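Local coordinates for protein CT398 (Chlamydia trachomatis, PDB 4ILO) that is of unknown function but, with its long coiled-coil hairpin and zinc-ribbon domain, may bind DNA or RNA, at residues S180-E183 against R184-N188; P211-E214 against N215-R218; N82-A85 against A86-K89; G123-D126 against L127-S130. All coordinates share one frame; numbering follows the deposited sequence.

Interaction 1: S180-E183 against R184-N188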
ATOM      1  N   SER A 180      -1.844  36.600 -10.161  1.00 34.62           N
ATOM      2  CA  SER A 180      -2.218  35.783 -11.310  1.00 34.51           C
ATOM      3  C   SER A 180      -0.999  35.229 -12.063  1.00 28.77           C
ATOM      4  O   SER A 180      -1.021  34.089 -12.546  1.00 30.43           O
ATOM      5  CB  SER A 180      -3.085  36.641 -12.233  1.00 38.85           C
ATOM      6  OG  SER A 180      -3.229  36.001 -13.481  1.00 49.15           O
ATOM      7  N   VAL A 181       0.067  36.024 -12.200  1.00 23.38           N
ATOM      8  CA  VAL A 181       1.299  35.513 -12.805  1.00 22.57           C
ATOM      9  C   VAL A 181       1.978  34.533 -11.844  1.00 22.25           C
ATOM     10  O   VAL A 181       2.338  33.400 -12.218  1.00 22.05           O
ATOM     11  CB  VAL A 181       2.231  36.695 -13.171  1.00 22.16           C
ATOM     12  CG1 VAL A 181       3.663  36.231 -13.493  1.00 21.48           C
ATOM     13  CG2 VAL A 181       1.674  37.487 -14.317  1.00 34.42           C
ATOM     14  N   TYR A 182       2.154  34.969 -10.592  1.00 22.36           N
ATOM     15  CA  TYR A 182       2.825  34.188  -9.561  1.00 22.21           C
ATOM     16  C   TYR A 182       2.264  32.786  -9.502  1.00 22.46           C
ATOM     17  O   TYR A 182       3.011  31.799  -9.499  1.00 22.13           O
ATOM     18  CB  TYR A 182       2.626  34.869  -8.196  1.00 22.75           C
ATOM     19  CG  TYR A 182       2.892  33.966  -7.022  1.00 22.97           C
ATOM     20  CD1 TYR A 182       4.185  33.629  -6.660  1.00 22.58           C
ATOM     21  CD2 TYR A 182       1.844  33.421  -6.295  1.00 25.14           C
ATOM     22  CE1 TYR A 182       4.437  32.756  -5.580  1.00 27.59           C
ATOM     23  CE2 TYR A 182       2.075  32.554  -5.215  1.00 24.03           C
ATOM     24  CZ  TYR A 182       3.369  32.228  -4.860  1.00 23.60           C
ATOM     25  OH  TYR A 182       3.602  31.382  -3.795  1.00 26.58           O
ATOM     26  N   GLU A 183       0.945  32.694  -9.463  1.00 23.48           N
ATOM     27  CA  GLU A 183       0.270  31.425  -9.226  1.00 31.24           C
ATOM     28  C   GLU A 183       0.498  30.448 -10.380  1.00 31.19           C
ATOM     29  O   GLU A 183       0.674  29.249 -10.150  1.00 27.12           O
ATOM     30  CB  GLU A 183      -1.224  31.702  -9.017  1.00 37.05           C
ATOM     31  CG  GLU A 183      -2.017  30.507  -8.568  1.00 55.17           C
ATOM     32  CD  GLU A 183      -3.442  30.863  -8.174  1.00 61.58           C
ATOM     33  OE1 GLU A 183      -4.005  31.801  -8.790  1.00 56.35           O
ATOM     34  OE2 GLU A 183      -3.988  30.195  -7.251  1.00 65.85           O
ATOM     35  N   ARG A 184       0.501  30.939 -11.632  1.00 29.00           N
ATOM     36  CA  ARG A 184       0.767  30.060 -12.772  1.00 27.05           C
ATOM     37  C   ARG A 184       2.224  29.615 -12.784  1.00 24.49           C
ATOM     38  O   ARG A 184       2.526  28.420 -12.969  1.00 24.65           O
ATOM     39  CB  ARG A 184       0.368  30.767 -14.075  1.00 33.49           C
ATOM     40  CG  ARG A 184      -1.147  31.124 -14.133  1.00 44.18           C
ATOM     41  CD  ARG A 184      -1.591  31.555 -15.525  1.00 54.36           C
ATOM     42  NE  ARG A 184      -3.045  31.677 -15.674  1.00 65.23           N
ATOM     43  CZ  ARG A 184      -3.675  31.762 -16.853  1.00 69.24           C
ATOM     44  NH1 ARG A 184      -2.988  31.736 -17.999  1.00 65.43           N
ATOM     45  NH2 ARG A 184      -5.001  31.871 -16.896  1.00 72.85           N
ATOM     46  N   LEU A 185       3.142  30.540 -12.495  1.00 21.96           N
ATOM     47  CA  LEU A 185       4.551  30.169 -12.332  1.00 23.56           C
ATOM     48  C   LEU A 185       4.713  29.089 -11.261  1.00 28.34           C
ATOM     49  O   LEU A 185       5.425  28.095 -11.469  1.00 25.98           O
ATOM     50  CB  LEU A 185       5.382  31.416 -11.968  1.00 20.99           C
ATOM     51  CG  LEU A 185       5.687  32.386 -13.122  1.00 22.18           C
ATOM     52  CD1 LEU A 185       6.480  33.553 -12.612  1.00 20.58           C
ATOM     53  CD2 LEU A 185       6.442  31.633 -14.289  1.00 20.76           C
ATOM     54  N   LEU A 186       4.057  29.273 -10.104  1.00 21.88           N
ATOM     55  CA  LEU A 186       4.236  28.374  -8.965  1.00 22.13           C
ATOM     56  C   LEU A 186       3.707  26.990  -9.292  1.00 22.63           C
ATOM     57  O   LEU A 186       4.342  25.974  -8.986  1.00 25.09           O
ATOM     58  CB  LEU A 186       3.464  28.918  -7.769  1.00 22.61           C
ATOM     59  CG  LEU A 186       3.545  28.123  -6.462  1.00 26.58           C
ATOM     60  CD1 LEU A 186       4.863  28.372  -5.812  1.00 22.76           C
ATOM     61  CD2 LEU A 186       2.402  28.455  -5.511  1.00 23.89           C
ATOM     62  N   ASN A 187       2.526  26.935  -9.897  1.00 28.38           N
ATOM     63  CA  ASN A 187       1.986  25.656 -10.329  1.00 35.49           C
ATOM     64  C   ASN A 187       2.925  24.966 -11.302  1.00 24.73           C
ATOM     65  O   ASN A 187       3.042  23.742 -11.289  1.00 25.54           O
ATOM     66  CB  ASN A 187       0.591  25.875 -10.918  1.00 37.28           C
ATOM     67  CG  ASN A 187      -0.460  26.047  -9.830  1.00 47.25           C
ATOM     68  OD1 ASN A 187      -0.329  25.474  -8.736  1.00 58.33           O
ATOM     69  ND2 ASN A 187      -1.494  26.832 -10.111  1.00 46.55           N
ATOM     70  N   ASN A 188       3.652  25.737 -12.104  1.00 30.86           N
ATOM     71  CA  ASN A 188       4.570  25.156 -13.080  1.00 34.56           C
ATOM     72  C   ASN A 188       5.861  24.639 -12.411  1.00 38.41           C
ATOM     73  O   ASN A 188       6.295  23.514 -12.685  1.00 37.06           O
ATOM     74  CB  ASN A 188       4.768  26.197 -14.203  1.00 40.85           C
ATOM     75  CG  ASN A 188       6.004  25.956 -15.070  1.00 60.30           C
ATOM     76  OD1 ASN A 188       6.557  24.847 -15.116  1.00 67.14           O
ATOM     77  ND2 ASN A 188       6.435  27.014 -15.792  1.00 55.95           N
TER

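Interaction 2: P211-E214 against N215-R218. With EDO (1,2-ethanediol), chain D.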
ATOM      1  N   PRO A 211      23.652  42.816 -18.524  1.00 48.63           N
ATOM      2  CA  PRO A 211      23.597  44.090 -17.766  1.00 47.02           C
ATOM      3  C   PRO A 211      22.375  44.940 -18.092  1.00 41.41           C
ATOM      4  O   PRO A 211      21.807  45.598 -17.209  1.00 35.44           O
ATOM      5  CB  PRO A 211      24.910  44.782 -18.148  1.00 48.30           C
ATOM      6  CG  PRO A 211      25.295  44.159 -19.473  1.00 51.20           C
ATOM      7  CD  PRO A 211      24.830  42.728 -19.402  1.00 48.83           C
ATOM      8  N   GLN A 212      21.944  44.942 -19.346  1.00 29.76           N
ATOM      9  CA  GLN A 212      20.719  45.649 -19.689  1.00 31.11           C
ATOM     10  C   GLN A 212      19.537  45.139 -18.869  1.00 36.36           C
ATOM     11  O   GLN A 212      18.735  45.935 -18.352  1.00 31.12           O
ATOM     12  CB  GLN A 212      20.443  45.461 -21.173  1.00 31.38           C
ATOM     13  CG  GLN A 212      18.969  45.511 -21.464  1.00 48.68           C
ATOM     14  CD  GLN A 212      18.673  45.707 -22.928  1.00 52.00           C
ATOM     15  OE1 GLN A 212      18.817  44.778 -23.735  1.00 51.02           O
ATOM     16  NE2 GLN A 212      18.259  46.931 -23.286  1.00 46.58           N
ATOM     17  N   HIS A 213      19.417  43.801 -18.739  1.00 31.68           N
ATOM     18  CA  HIS A 213      18.286  43.211 -18.035  1.00 29.97           C
ATOM     19  C   HIS A 213      18.345  43.541 -16.550  1.00 25.92           C
ATOM     20  O   HIS A 213      17.314  43.816 -15.924  1.00 31.27           O
ATOM     21  CB  HIS A 213      18.249  41.696 -18.277  1.00 27.34           C
ATOM     22  CG  HIS A 213      16.877  41.111 -18.178  1.00 24.01           C
ATOM     23  ND1 HIS A 213      15.880  41.394 -19.090  1.00 26.42           N
ATOM     24  CD2 HIS A 213      16.316  40.303 -17.246  1.00 23.35           C
ATOM     25  CE1 HIS A 213      14.772  40.765 -18.741  1.00 26.28           C
ATOM     26  NE2 HIS A 213      15.009  40.095 -17.625  1.00 34.09           N
ATOM     27  N   GLU A 214      19.539  43.540 -15.968  1.00 27.40           N
ATOM     28  CA  GLU A 214      19.669  43.981 -14.587  1.00 31.99           C
ATOM     29  C   GLU A 214      19.207  45.431 -14.432  1.00 35.68           C
ATOM     30  O   GLU A 214      18.445  45.752 -13.510  1.00 32.02           O
ATOM     31  CB  GLU A 214      21.113  43.804 -14.116  1.00 31.91           C
ATOM     32  CG  GLU A 214      21.345  44.386 -12.746  1.00 42.36           C
ATOM     33  CD  GLU A 214      22.691  43.989 -12.145  1.00 53.71           C
ATOM     34  OE1 GLU A 214      23.552  43.394 -12.859  1.00 51.89           O
ATOM     35  OE2 GLU A 214      22.873  44.287 -10.944  1.00 54.30           O
ATOM     36  N   ASN A 215      19.637  46.317 -15.340  1.00 31.43           N
ATOM     37  CA  ASN A 215      19.129  47.685 -15.325  1.00 40.02           C
ATOM     38  C   ASN A 215      17.606  47.698 -15.250  1.00 40.72           C
ATOM     39  O   ASN A 215      17.020  48.387 -14.404  1.00 28.36           O
ATOM     40  CB  ASN A 215      19.640  48.468 -16.540  1.00 41.95           C
ATOM     41  CG  ASN A 215      21.132  48.821 -16.423  1.00 45.06           C
ATOM     42  OD1 ASN A 215      21.653  48.993 -15.317  1.00 39.28           O
ATOM     43  ND2 ASN A 215      21.821  48.922 -17.564  1.00 44.68           N
ATOM     44  N   LEU A 216      16.947  46.905 -16.107  1.00 26.92           N
ATOM     45  CA  LEU A 216      15.487  46.866 -16.103  1.00 26.02           C
ATOM     46  C   LEU A 216      14.939  46.465 -14.739  1.00 34.35           C
ATOM     47  O   LEU A 216      13.952  47.042 -14.273  1.00 25.71           O
ATOM     48  CB  LEU A 216      14.973  45.889 -17.166  1.00 25.08           C
ATOM     49  CG  LEU A 216      15.167  46.240 -18.647  1.00 25.38           C
ATOM     50  CD1 LEU A 216      14.685  45.066 -19.505  1.00 30.82           C
ATOM     51  CD2 LEU A 216      14.408  47.499 -18.986  1.00 25.75           C
ATOM     52  N   VAL A 217      15.539  45.447 -14.097  1.00 29.04           N
ATOM     53  CA  VAL A 217      15.006  44.977 -12.817  1.00 27.68           C
ATOM     54  C   VAL A 217      15.141  46.060 -11.754  1.00 26.43           C
ATOM     55  O   VAL A 217      14.227  46.287 -10.954  1.00 26.76           O
ATOM     56  CB  VAL A 217      15.692  43.665 -12.372  1.00 27.99           C
ATOM     57  CG1 VAL A 217      15.171  43.249 -11.017  1.00 25.00           C
ATOM     58  CG2 VAL A 217      15.490  42.560 -13.418  1.00 24.08           C
ATOM     59  N   ARG A 218      16.295  46.714 -11.701  1.00 27.58           N
ATOM     60  CA  ARG A 218      16.508  47.767 -10.713  1.00 38.59           C
ATOM     61  C   ARG A 218      15.480  48.900 -10.806  1.00 40.37           C
ATOM     62  O   ARG A 218      15.154  49.524  -9.777  1.00 36.52           O
ATOM     63  CB  ARG A 218      17.908  48.342 -10.880  1.00 37.02           C
ATOM     64  CG  ARG A 218      18.963  47.353 -10.446  1.00 49.36           C
ATOM     65  CD  ARG A 218      19.920  48.015  -9.513  1.00 48.31           C
ATOM     66  NE  ARG A 218      21.272  47.526  -9.691  1.00 43.34           N
ATOM     67  CZ  ARG A 218      22.309  47.990  -9.008  1.00 46.62           C
ATOM     68  NH1 ARG A 218      22.144  48.972  -8.114  1.00 42.33           N
ATOM     69  NH2 ARG A 218      23.510  47.474  -9.226  1.00 54.42           N
TER
HETATM   70  C1  EDO D 302      11.265  44.307 -11.101  1.00 31.80           C
HETATM   71  O1  EDO D 302      11.685  45.042  -9.946  1.00 29.47           O
HETATM   72  C2  EDO D 302      10.084  43.450 -10.679  1.00 27.40           C
HETATM   73  O2  EDO D 302       9.962  42.408 -11.648  1.00 23.16           O

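Interaction 3: N82-A85 against A86-K89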
ATOM      1  N   ASN A  82     -18.382 -63.604   6.102  1.00 20.75           N
ATOM      2  CA  ASN A  82     -19.494 -64.386   6.609  1.00 24.49           C
ATOM      3  C   ASN A  82     -20.124 -65.229   5.498  1.00 24.17           C
ATOM      4  O   ASN A  82     -20.448 -66.403   5.721  1.00 23.42           O
ATOM      5  CB  ASN A  82     -20.502 -63.456   7.296  1.00 25.97           C
ATOM      6  CG  ASN A  82     -19.871 -62.691   8.462  1.00 34.75           C
ATOM      7  OD1 ASN A  82     -18.899 -63.153   9.086  1.00 40.01           O
ATOM      8  ND2 ASN A  82     -20.395 -61.516   8.735  1.00 32.61           N
ATOM      9  N   GLN A  83     -20.299 -64.658   4.292  1.00 20.26           N
ATOM     10  CA  GLN A  83     -20.904 -65.428   3.198  1.00 20.97           C
ATOM     11  C   GLN A  83     -20.057 -66.647   2.864  1.00 17.79           C
ATOM     12  O   GLN A  83     -20.573 -67.754   2.678  1.00 18.57           O
ATOM     13  CB  GLN A  83     -21.049 -64.575   1.940  1.00 26.61           C
ATOM     14  CG  GLN A  83     -22.180 -63.584   1.961  1.00 27.23           C
ATOM     15  CD  GLN A  83     -22.221 -62.653   0.747  1.00 33.45           C
ATOM     16  OE1 GLN A  83     -21.916 -63.049  -0.372  1.00 42.59           O
ATOM     17  NE2 GLN A  83     -22.619 -61.397   0.979  1.00 37.61           N
ATOM     18  N   GLN A  84     -18.744 -66.451   2.788  1.00 15.49           N
ATOM     19  CA  GLN A  84     -17.860 -67.517   2.386  1.00 16.52           C
ATOM     20  C   GLN A  84     -17.842 -68.644   3.409  1.00 21.95           C
ATOM     21  O   GLN A  84     -17.701 -69.808   3.032  1.00 16.99           O
ATOM     22  CB  GLN A  84     -16.445 -66.962   2.172  1.00 13.52           C
ATOM     23  CG  GLN A  84     -15.526 -67.989   1.547  1.00 10.43           C
ATOM     24  CD  GLN A  84     -14.091 -67.538   1.435  1.00 17.37           C
ATOM     25  OE1 GLN A  84     -13.451 -67.547   0.342  1.00 19.23           O
ATOM     26  NE2 GLN A  84     -13.564 -67.155   2.544  1.00 12.60           N
ATOM     27  N   ALA A  85     -17.954 -68.326   4.703  1.00 26.77           N
ATOM     28  CA  ALA A  85     -17.941 -69.377   5.715  1.00 27.82           C
ATOM     29  C   ALA A  85     -19.063 -70.380   5.498  1.00 23.41           C
ATOM     30  O   ALA A  85     -18.921 -71.534   5.917  1.00 23.49           O
ATOM     31  CB  ALA A  85     -18.023 -68.776   7.125  1.00 23.07           C
ATOM     32  N   ALA A  86     -20.162 -69.971   4.834  1.00 18.55           N
ATOM     33  CA  ALA A  86     -21.323 -70.829   4.601  1.00 21.97           C
ATOM     34  C   ALA A  86     -21.397 -71.460   3.210  1.00 22.27           C
ATOM     35  O   ALA A  86     -22.298 -72.278   2.979  1.00 22.89           O
ATOM     36  CB  ALA A  86     -22.624 -70.041   4.790  1.00 23.39           C
ATOM     37  N   VAL A  87     -20.534 -71.083   2.255  1.00 16.88           N
ATOM     38  CA  VAL A  87     -20.711 -71.602   0.897  1.00 20.82           C
ATOM     39  C   VAL A  87     -20.216 -73.046   0.805  1.00 19.82           C
ATOM     40  O   VAL A  87     -19.293 -73.480   1.514  1.00 16.69           O
ATOM     41  CB  VAL A  87     -20.055 -70.727  -0.198  1.00 16.70           C
ATOM     42  CG1 VAL A  87     -20.836 -69.472  -0.425  1.00 20.49           C
ATOM     43  CG2 VAL A  87     -18.603 -70.470   0.104  1.00 20.95           C
ATOM     44  N   LYS A  88     -20.799 -73.779  -0.130  1.00 31.10           N
ATOM     45  CA  LYS A  88     -20.439 -75.167  -0.356  1.00 38.82           C
ATOM     46  C   LYS A  88     -19.770 -75.396  -1.704  1.00 39.15           C
ATOM     47  O   LYS A  88     -18.923 -76.276  -1.812  1.00 39.96           O
ATOM     48  CB  LYS A  88     -21.687 -76.053  -0.217  1.00 36.36           C
ATOM     49  CG  LYS A  88     -22.345 -75.939   1.166  1.00 40.31           C
ATOM     50  CD  LYS A  88     -21.345 -76.300   2.288  1.00 41.61           C
ATOM     51  CE  LYS A  88     -21.957 -76.159   3.694  1.00 40.98           C
ATOM     52  NZ  LYS A  88     -20.882 -76.226   4.752  1.00 38.36           N
ATOM     53  N   LYS A  89     -20.078 -74.598  -2.717  1.00 28.10           N
ATOM     54  CA  LYS A  89     -19.540 -74.842  -4.043  1.00 27.84           C
ATOM     55  C   LYS A  89     -18.217 -74.111  -4.249  1.00 23.39           C
ATOM     56  O   LYS A  89     -18.050 -72.950  -3.840  1.00 22.61           O
ATOM     57  CB  LYS A  89     -20.570 -74.446  -5.099  1.00 33.74           C
ATOM     58  CG  LYS A  89     -21.875 -75.258  -4.974  1.00 33.24           C
ATOM     59  CD  LYS A  89     -22.987 -74.767  -5.879  1.00 35.26           C
ATOM     60  CE  LYS A  89     -24.272 -75.578  -5.657  1.00 38.49           C
ATOM     61  NZ  LYS A  89     -25.385 -75.107  -6.523  1.00 41.73           N
TER
HETATM   62  O   HOH W   1     -16.987 -72.850   2.585  1.00 30.60           O
HETATM   63  O   HOH W   2     -19.287 -74.092   4.590  1.00 42.33           O

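Interaction 4: G123-D126 against L127-S130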
ATOM      1  N   GLY A 123       0.908 -30.865   8.355  1.00 13.49           N
ATOM      2  CA  GLY A 123       1.885 -29.858   7.975  1.00 14.28           C
ATOM      3  C   GLY A 123       1.250 -28.514   7.658  1.00 22.52           C
ATOM      4  O   GLY A 123       1.812 -27.463   7.974  1.00 12.72           O
ATOM      5  N   SER A 124       0.067 -28.528   7.036  1.00  8.61           N
ATOM      6  CA  SER A 124      -0.633 -27.285   6.739  1.00  8.96           C
ATOM      7  C   SER A 124      -1.159 -26.602   7.998  1.00 17.67           C
ATOM      8  O   SER A 124      -1.228 -25.365   8.047  1.00 15.03           O
ATOM      9  CB  SER A 124      -1.761 -27.541   5.765  1.00  8.87           C
ATOM     10  OG  SER A 124      -1.174 -27.914   4.530  1.00 19.26           O
ATOM     11  N   GLU A 125      -1.583 -27.381   9.005  1.00 11.68           N
ATOM     12  CA  GLU A 125      -1.918 -26.809  10.299  1.00 11.13           C
ATOM     13  C   GLU A 125      -0.695 -26.120  10.922  1.00 10.69           C
ATOM     14  O   GLU A 125      -0.799 -25.009  11.469  1.00 11.22           O
ATOM     15  CB  GLU A 125      -2.466 -27.919  11.212  1.00 16.78           C
ATOM     16  CG  GLU A 125      -2.761 -27.508  12.652  1.00 15.67           C
ATOM     17  CD  GLU A 125      -3.944 -26.548  12.793  1.00 23.44           C
ATOM     18  OE1 GLU A 125      -4.810 -26.480  11.889  1.00 17.72           O
ATOM     19  OE2 GLU A 125      -4.004 -25.836  13.826  1.00 31.94           O
ATOM     20  N   ASP A 126       0.478 -26.746  10.852  1.00 12.52           N
ATOM     21  CA  ASP A 126       1.659 -26.060  11.366  1.00 11.58           C
ATOM     22  C   ASP A 126       1.902 -24.767  10.613  1.00 15.64           C
ATOM     23  O   ASP A 126       2.396 -23.784  11.182  1.00 17.62           O
ATOM     24  CB  ASP A 126       2.889 -26.971  11.262  1.00 12.27           C
ATOM     25  CG  ASP A 126       2.891 -28.090  12.314  1.00 19.60           C
ATOM     26  OD1 ASP A 126       2.304 -27.935  13.423  1.00 17.93           O
ATOM     27  OD2 ASP A 126       3.514 -29.127  12.023  1.00 18.95           O
ATOM     28  N   LEU A 127       1.617 -24.755   9.316  1.00 16.46           N
ATOM     29  CA  LEU A 127       1.873 -23.546   8.543  1.00 15.90           C
ATOM     30  C   LEU A 127       0.866 -22.484   8.874  1.00 10.51           C
ATOM     31  O   LEU A 127       1.205 -21.290   8.932  1.00 11.35           O
ATOM     32  CB  LEU A 127       1.777 -23.818   7.043  1.00 21.71           C
ATOM     33  CG  LEU A 127       3.061 -24.191   6.354  1.00 26.68           C
ATOM     34  CD1 LEU A 127       2.765 -24.716   4.957  1.00 34.30           C
ATOM     35  CD2 LEU A 127       3.906 -22.945   6.315  1.00 28.75           C
ATOM     36  N   LEU A 128      -0.396 -22.887   9.027  1.00 10.82           N
ATOM     37  CA  LEU A 128      -1.423 -21.924   9.429  1.00 13.76           C
ATOM     38  C   LEU A 128      -1.068 -21.289  10.766  1.00 14.65           C
ATOM     39  O   LEU A 128      -1.238 -20.069  10.966  1.00 13.93           O
ATOM     40  CB  LEU A 128      -2.775 -22.619   9.541  1.00 11.45           C
ATOM     41  CG  LEU A 128      -3.998 -21.818   9.933  1.00 16.94           C
ATOM     42  CD1 LEU A 128      -4.130 -20.607   9.051  1.00 24.03           C
ATOM     43  CD2 LEU A 128      -5.217 -22.696   9.782  1.00 20.36           C
ATOM     44  N   ILE A 129      -0.570 -22.099  11.693  1.00 12.51           N
ATOM     45  CA  ILE A 129      -0.304 -21.585  13.041  1.00 14.61           C
ATOM     46  C   ILE A 129       0.784 -20.536  12.961  1.00 13.11           C
ATOM     47  O   ILE A 129       0.712 -19.464  13.571  1.00 13.52           O
ATOM     48  CB  ILE A 129       0.131 -22.749  13.949  1.00 18.98           C
ATOM     49  CG1 ILE A 129      -1.072 -23.624  14.312  1.00 13.96           C
ATOM     50  CG2 ILE A 129       0.798 -22.230  15.207  1.00 25.48           C
ATOM     51  CD1 ILE A 129      -0.675 -24.919  14.980  1.00 12.11           C
ATOM     52  N   SER A 130       1.821 -20.851  12.196  1.00 16.55           N
ATOM     53  CA  SER A 130       2.927 -19.933  12.008  1.00 18.13           C
ATOM     54  C   SER A 130       2.474 -18.648  11.312  1.00 19.27           C
ATOM     55  O   SER A 130       2.992 -17.547  11.604  1.00 17.29           O
ATOM     56  CB  SER A 130       3.975 -20.661  11.178  1.00 15.53           C
ATOM     57  OG  SER A 130       5.139 -19.899  11.085  1.00 20.23           O
TER

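Interaction 1: S180-E183 against R184-N188
Tyr-182 O accepts the amide proton of Leu-186 at 2.8 Å from its N, the shortest hydrogen bond between 180-183 and 184-188 and a worked example of how one helical turn aligns the side chains that follow it. Val-181 O takes Leu-185 N in an almost perfectly straight bond (N-H...O 179°), and Glu-183 O takes Asn-187 N. The same i to i+4 spacing sets Tyr-182 and Leu-186 side by side, pointing the same way. The phenol leaves with CG anti to its own backbone N (chi1 162°), and Leu-186 does likewise, which lays Leu-186 CB over one face of the ring while its CD2 reaches Tyr-182 OH at 3.6 Å. That hydroxyl is not left to the leucine methyls, for it is hydrogen-bonded to Asp-18 OD2. One step round the helix, Val-181 CG1 and Leu-185 CD1 meet at 4.0 Å as a second apolar pair. Among the polar side chains, Asn-187 ND2 lies 3.2 Å from Glu-183 O but at a poor angle, and Arg-184 stretches back past Ser-180 O, with CG 3.4 Å from that oxygen. Helix 176-189 is thus packed on two sides: Tyr-182 touches Ile-11, Ile-14 and Gln-15 of helix 2-86, whereas Val-181 and Leu-185 rest on Ile-232 of strand 232-234 in the zinc ribbon.

Interaction 2: P211-E214 against N215-R218
The carboxylate of Glu-214 and the guanidinium of Arg-218 run alongside each other with their planes 31° apart, Glu-214 OE2 lying at the guanidinium edge, near its plane. The imidazole of His-213 has a different neighbour, Leu-216 CD1, which approaches it obliquely at 3.9 Å from ND1. Both pairs belong to helix 211-219 of the C4-type zinc ribbon and illustrate how a short helix can serve several neighbours at once. The salt bridge from Glu-214 OE2 to Arg-218 NH2 is long, at 3.7 Å; Arg-218 NE is almost as near. Glu-214 is extended, while Arg-218 bends at chi2 (-130°) and chi3, which brings its end beside the acid. Since Glu-214 OE2 also forms a salt bridge with Arg-200 NH1, the carboxylate is shared between two arginines, which would be expected to stabilise its negative charge. Trp-235 touches both Glu-214 and Arg-218. His-213 carries its ring toward strand 224-225, where a hydrogen bond from NE2 to Phe-225 O fixes the imidazole. Its side chain is about 9 Å from the zinc ion, near the metal site without touching it. In the backbone four i to i+4 bonds hold the turn together; Asn-215 N to Pro-211 O, at 3.0 Å, is nearly straight (172°). Val-217 CG2 packs 3.3 Å from His-213 O. Further along, 1,2-ethanediol, probably from the crystallisation liquor, also bonds Val-224 N and Leu-233 O, and its O1 donates to Val-217 O at 3.0 Å.

Interaction 3: N82-A85 against A86-K89
Two i to i+3 hydrogen bonds shape the backbone here, Ala-86 N to Gln-83 O at 3.1 Å and Val-87 N to Gln-84 O at 3.2 Å. Each donor stands above the plane of its carbonyl, the second 69° out of it, and at Val-87 the chain turns extended (psi 153°). Val-87 carries the side-chain part of the contact. Its CG2 is wedged between its own backbone N and carbonyl carbon and presses against Gln-84 O at 3.1 Å, while CG1 lies 3.6 Å from Gln-83 O. Two waters sit among the carbonyls of the turn: one lies 2.6 Å from Val-87 O and within bonding distance of Gln-84 O, and the other, within bonding distance of Ala-85 O and Val-87 O, accepts from Lys-88 NZ at 2.7 Å. In this worked case i to i+3 bonds and water carry the chain from helix 2-86 into the loop. Segment 82-85 lies on the last part of that helix and 86-89 leads into helix 90-171, at the tip of the coiled-coil hairpin, with Lys-89 at the N-cap position. Gln-84 touches Phe-93, Leu-96 and Met-100 of helix 90-171, and Val-87 touches Glu-92.

Interaction 4: G123-D126 against L127-S130
Glu-125 and Ile-129 supply the close side-chain meeting of this turn, Ile-129 CD1 coming within 3.6 Å of Glu-125 OE2; Ile-129 CG1 also lies 3.2 Å from the backbone carbonyl oxygen, Glu-125 O. Glu-125 gets there by a bend at chi2 (69°), which folds the carboxylate back across the isoleucine branch, so that an acid group and a methyl touch without any bond between them. The buried side of the turn belongs to Ser-124 and Leu-128. Leu-128 N is 2.8 Å from Ser-124 O, the shortest of the four i to i+4 hydrogen bonds here, and Leu-128 CB packs on the same oxygen; Ser-124 OG is hydrogen-bonded to Lys-120 O and Glu-55 OE2. The solvent side is looser: Asp-126 and Ser-130 are exposed, and their side chains approach the other segment through CB alone. Ser-130 N bonds Asp-126 O at 3.2 Å. This turn lies on helix 90-171 of the coiled-coil hairpin and faces helix 2-86, where Ser-124 and Glu-125 meet Met-56 and Leu-128 meets Val-49. The chemistry implies an interhelical side of mixed character, in which a buried leucine sits beside a serine hydroxyl that has partners on both helices.

All four contacts are single turns or ends of helices, strung along an elongated molecule. Interaction 3 marks the hairpin tip and interaction 4 lies partway down the returning helix 90-171, their centres about 50 Å apart. Interaction 1, on helix 176-189, is about 59 Å centre to centre from interaction 4 and about 104 Å from interaction 3, on the opposite side of the chain's centre. Interactions 1 and 2, with centres about 23 Å apart and nearest atoms about 12 Å apart, approach the zinc ion held by Cys-202, Cys-205, Cys-226 and Cys-229 without binding it: the side chains of Leu-185 and His-213 lie about 10 and 9 Å from it.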